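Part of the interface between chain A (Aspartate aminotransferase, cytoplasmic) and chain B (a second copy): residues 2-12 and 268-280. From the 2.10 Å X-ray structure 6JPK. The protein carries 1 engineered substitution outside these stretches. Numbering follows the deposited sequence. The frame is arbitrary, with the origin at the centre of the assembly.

Chain A 2-12: SDYGFANIEEA
Chain B 268-280: HYVAKDASTKNKV

The N-terminal segment of chain A, residues 2-12, lies along one side of chain B where a strand (268-270) gives way through a short loop to a helix that starts at B:Ala274 and runs on past B:Val280. The two stretches bury 604 Å² between them. Their register advances in the same sense along both chains: the CA atoms of A:Ser2 and B:Lys272 are 6.9 Å apart, those of A:Ala7 and B:Thr276 5.2 Å, and those of A:Glu11 and B:Lys279 4.5 Å, so the backbones converge toward the C-terminal end.

Chain A begins irregularly, turns at A:Gly5 (phi/psi 87/4), where a side chain would be jammed against the preceding carbonyl, and winds into a 3-10 segment at residues 6-8, with A:Asn8 N bonded to A:Gly5 O at 3.1 Å. From A:Ile9 (-60/142) onward it is extended. The helix of chain B is capped by B:Asp273 (chi1 p), whose OD1 accepts from B:Thr276 N at 3.0 Å.

An apolar bump on chain A is A:Phe6 (chi1 m, chi2 -40°), which points toward chain B and fits between B:Tyr269, B:Thr276 and B:Val280. Its CB lies 3.9 Å from B:Thr276 CG2 and 4.2 Å from B:Val280 CG2, so the base of the side chain rests on the helix while the ring reaches the tyrosine. B:Tyr269 (chi1 t) also points toward its partner; its OH approaches the edge of the phenylalanine ring, near the ring plane, 3.6 Å from A:Phe6 CD2. The ring pair is oblique in its arrangement, with centroids 5.8 Å apart and planes at 86°. A:Ile9 (m, t) adds a looser apolar contact, its CD1 4.4 Å from B:Val280 CG2. Beside A:Phe6, the methyl of A:Ala7 packs 3.6 Å from B:Thr276 OG1; B:Thr276 (chi1 m) thus meets two successive residues of the 3-10 segment.

B:Lys279 contributes the largest covered area, 106 Å². Its CA-to-CB bond points sideways, but an extended chain (m, t, t, t) brings its end along chain A. B:Lys279 CD lies 3.2 Å from A:Ile9 O, its CG is 4.0 Å from A:Glu11 CB, and its NZ donates to A:Ala7 O at 2.7 Å, the one direct hydrogen bond between the stretches. A water extends this arrangement, donating to A:Ile9 O at 2.6 Å and accepting a weak bond from B:Lys279 NZ at 3.3 Å.

A:Glu11 (t, t, chi3 -2°) reaches back along the helix. A second water joins its OE1 (2.6 Å) to B:Ser275 O (2.8 Å), donating to both, while A:Glu11 OE2 lies 4.1 Å from B:Asn278 CB. At the other end, B:Lys272 (m, t, chi3 131°, m) points toward A:Ser2 (chi1 t), its CD 3.5 Å from A:Ser2 OG. Its CE comes within 3.0 Å of OD1 of A:Asp3 (chi1 m), but NZ of B:Lys272 remains 4.2 Å from A:Asp3 OD1, beyond a salt bridge.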

# COMPACT_ATOMS: atom_id res chain seq x y z
N SER A 2 -8.00 17.10 19.71
CA SER A 2 -8.50 17.33 21.08
C SER A 2 -8.34 18.77 21.56
O SER A 2 -9.23 19.30 22.22
CB SER A 2 -7.82 16.44 22.08
OG SER A 2 -8.45 16.61 23.34
N ASP A 3 -7.20 19.39 21.26
CA ASP A 3 -7.23 20.83 21.07
C ASP A 3 -7.80 21.19 19.70
O ASP A 3 -7.89 22.37 19.36
CB ASP A 3 -5.84 21.44 21.24
CG ASP A 3 -5.26 21.18 22.63
OD1 ASP A 3 -4.24 20.46 22.72
OD2 ASP A 3 -5.83 21.69 23.62
N TYR A 4 -8.21 20.18 18.93
CA TYR A 4 -8.59 20.32 17.53
C TYR A 4 -9.91 19.61 17.24
O TYR A 4 -10.23 19.34 16.08
CB TYR A 4 -7.47 19.79 16.62
CG TYR A 4 -6.13 20.45 16.92
CD1 TYR A 4 -5.83 21.71 16.40
CD2 TYR A 4 -5.19 19.83 17.74
CE1 TYR A 4 -4.62 22.33 16.68
CE2 TYR A 4 -3.97 20.44 18.02
CZ TYR A 4 -3.70 21.70 17.49
OH TYR A 4 -2.50 22.31 17.77
N GLY A 5 -10.68 19.30 18.29
CA GLY A 5 -12.01 18.76 18.12
C GLY A 5 -12.11 17.26 17.97
O GLY A 5 -13.22 16.74 17.76
N PHE A 6 -10.99 16.53 18.09
CA PHE A 6 -11.00 15.10 17.76
C PHE A 6 -11.69 14.26 18.82
O PHE A 6 -12.08 13.13 18.53
CB PHE A 6 -9.58 14.59 17.52
CG PHE A 6 -8.91 15.21 16.31
CD1 PHE A 6 -9.62 15.44 15.14
CD2 PHE A 6 -7.58 15.59 16.36
CE1 PHE A 6 -9.02 16.01 14.04
CE2 PHE A 6 -6.96 16.18 15.25
CZ PHE A 6 -7.69 16.39 14.09
N ALA A 7 -11.87 14.78 20.04
CA ALA A 7 -12.65 14.07 21.04
C ALA A 7 -14.13 14.03 20.72
O ALA A 7 -14.85 13.22 21.32
CB ALA A 7 -12.43 14.70 22.42
N ASN A 8 -14.61 14.86 19.78
CA ASN A 8 -16.00 14.82 19.34
C ASN A 8 -16.29 13.69 18.37
O ASN A 8 -17.47 13.40 18.11
CB ASN A 8 -16.39 16.14 18.67
CG ASN A 8 -16.21 17.34 19.58
OD1 ASN A 8 -16.30 17.22 20.80
ND2 ASN A 8 -15.95 18.50 18.99
N ILE A 9 -15.26 13.06 17.81
CA ILE A 9 -15.45 11.93 16.91
C ILE A 9 -16.20 10.80 17.62
O ILE A 9 -15.99 10.55 18.81
CB ILE A 9 -14.08 11.46 16.39
CG1 ILE A 9 -13.44 12.54 15.52
CG2 ILE A 9 -14.20 10.14 15.64
CD1 ILE A 9 -12.03 12.20 15.07
N GLU A 10 -17.09 10.13 16.89
CA GLU A 10 -17.71 8.91 17.36
C GLU A 10 -16.81 7.72 17.03
O GLU A 10 -16.38 7.56 15.88
CB GLU A 10 -19.09 8.72 16.73
N GLU A 11 -16.51 6.89 18.03
CA GLU A 11 -15.69 5.71 17.79
C GLU A 11 -16.44 4.71 16.92
O GLU A 11 -17.62 4.43 17.17
CB GLU A 11 -15.28 5.06 19.11
CG GLU A 11 -14.46 3.79 18.92
CD GLU A 11 -13.71 3.38 20.18
OE1 GLU A 11 -13.80 4.10 21.19
OE2 GLU A 11 -13.02 2.33 20.16
N ALA A 12 -15.76 4.17 15.92
CA ALA A 12 -16.42 3.34 14.92
C ALA A 12 -16.87 2.00 15.51
O ALA A 12 -16.30 1.51 16.49
CB ALA A 12 -15.49 3.09 13.73
N HIS B 268 1.53 8.21 13.05
CA HIS B 268 1.18 8.28 14.46
C HIS B 268 0.34 9.51 14.74
O HIS B 268 0.63 10.60 14.22
CB HIS B 268 2.42 8.33 15.37
CG HIS B 268 3.42 7.26 15.09
ND1 HIS B 268 3.36 6.01 15.68
CD2 HIS B 268 4.52 7.25 14.30
CE1 HIS B 268 4.38 5.28 15.25
NE2 HIS B 268 5.10 6.01 14.42
N TYR B 269 -0.69 9.34 15.56
CA TYR B 269 -1.41 10.45 16.16
C TYR B 269 -1.14 10.42 17.65
O TYR B 269 -1.43 9.41 18.32
CB TYR B 269 -2.91 10.37 15.87
CG TYR B 269 -3.73 11.30 16.73
CD1 TYR B 269 -3.69 12.67 16.54
CD2 TYR B 269 -4.55 10.80 17.73
CE1 TYR B 269 -4.44 13.52 17.34
CE2 TYR B 269 -5.30 11.65 18.53
CZ TYR B 269 -5.24 13.01 18.33
OH TYR B 269 -5.99 13.86 19.13
N VAL B 270 -0.55 11.49 18.18
CA VAL B 270 -0.15 11.57 19.58
C VAL B 270 -1.29 12.26 20.32
O VAL B 270 -1.36 13.49 20.38
CB VAL B 270 1.18 12.31 19.75
CG1 VAL B 270 1.58 12.32 21.22
CG2 VAL B 270 2.27 11.66 18.89
N ALA B 271 -2.19 11.46 20.88
CA ALA B 271 -3.38 11.98 21.55
C ALA B 271 -3.06 12.55 22.92
O ALA B 271 -2.01 12.27 23.51
CB ALA B 271 -4.43 10.88 21.73
N LYS B 272 -4.01 13.34 23.44
CA LYS B 272 -3.97 13.80 24.82
C LYS B 272 -4.39 12.72 25.80
O LYS B 272 -4.01 12.79 26.98
CB LYS B 272 -4.88 15.02 25.00
CG LYS B 272 -4.37 16.30 24.34
CD LYS B 272 -5.29 17.48 24.61
CE LYS B 272 -4.50 18.69 25.10
NZ LYS B 272 -3.82 18.43 26.38
N ASP B 273 -5.17 11.73 25.36
CA ASP B 273 -5.64 10.67 26.25
C ASP B 273 -6.06 9.46 25.43
O ASP B 273 -6.31 9.56 24.23
CB ASP B 273 -6.80 11.15 27.14
CG ASP B 273 -7.95 11.73 26.34
OD1 ASP B 273 -8.62 10.96 25.62
OD2 ASP B 273 -8.18 12.96 26.41
N ALA B 274 -6.16 8.33 26.13
CA ALA B 274 -6.44 7.05 25.48
C ALA B 274 -7.80 7.03 24.80
O ALA B 274 -7.97 6.35 23.78
CB ALA B 274 -6.34 5.92 26.51
N SER B 275 -8.77 7.77 25.33
CA SER B 275 -10.10 7.79 24.73
C SER B 275 -10.07 8.34 23.31
O SER B 275 -10.60 7.72 22.38
CB SER B 275 -11.05 8.62 25.60
OG SER B 275 -12.27 8.85 24.92
N THR B 276 -9.47 9.51 23.12
CA THR B 276 -9.41 10.09 21.79
C THR B 276 -8.47 9.29 20.90
O THR B 276 -8.74 9.11 19.70
CB THR B 276 -8.97 11.54 21.88
OG1 THR B 276 -9.86 12.22 22.77
CG2 THR B 276 -8.99 12.22 20.51
N LYS B 277 -7.38 8.77 21.47
CA LYS B 277 -6.51 7.86 20.74
C LYS B 277 -7.30 6.73 20.11
O LYS B 277 -7.13 6.40 18.93
CB LYS B 277 -5.43 7.31 21.67
CG LYS B 277 -4.35 6.57 20.93
CD LYS B 277 -4.10 5.21 21.50
CE LYS B 277 -5.21 4.27 21.19
NZ LYS B 277 -4.94 2.95 21.84
N ASN B 278 -8.20 6.12 20.89
CA ASN B 278 -8.98 5.00 20.36
C ASN B 278 -10.03 5.46 19.36
O ASN B 278 -10.34 4.72 18.42
CB ASN B 278 -9.63 4.25 21.52
CG ASN B 278 -8.63 3.38 22.25
OD1 ASN B 278 -7.79 2.74 21.62
ND2 ASN B 278 -8.69 3.38 23.58
N LYS B 279 -10.58 6.67 19.53
CA LYS B 279 -11.52 7.18 18.54
C LYS B 279 -10.83 7.40 17.21
O LYS B 279 -11.33 7.00 16.15
CB LYS B 279 -12.17 8.47 19.02
CG LYS B 279 -13.21 8.29 20.11
CD LYS B 279 -13.60 9.64 20.70
CE LYS B 279 -14.63 9.47 21.83
NZ LYS B 279 -14.91 10.77 22.49
N VAL B 280 -9.66 8.05 17.25
CA VAL B 280 -8.95 8.37 16.02
C VAL B 280 -8.51 7.08 15.34
O VAL B 280 -8.70 6.89 14.14
CB VAL B 280 -7.76 9.31 16.31
CG1 VAL B 280 -6.89 9.48 15.06
CG2 VAL B 280 -8.26 10.65 16.80
O HOH W 1 -17.72 10.92 20.73
O HOH W 2 -12.72 5.89 22.78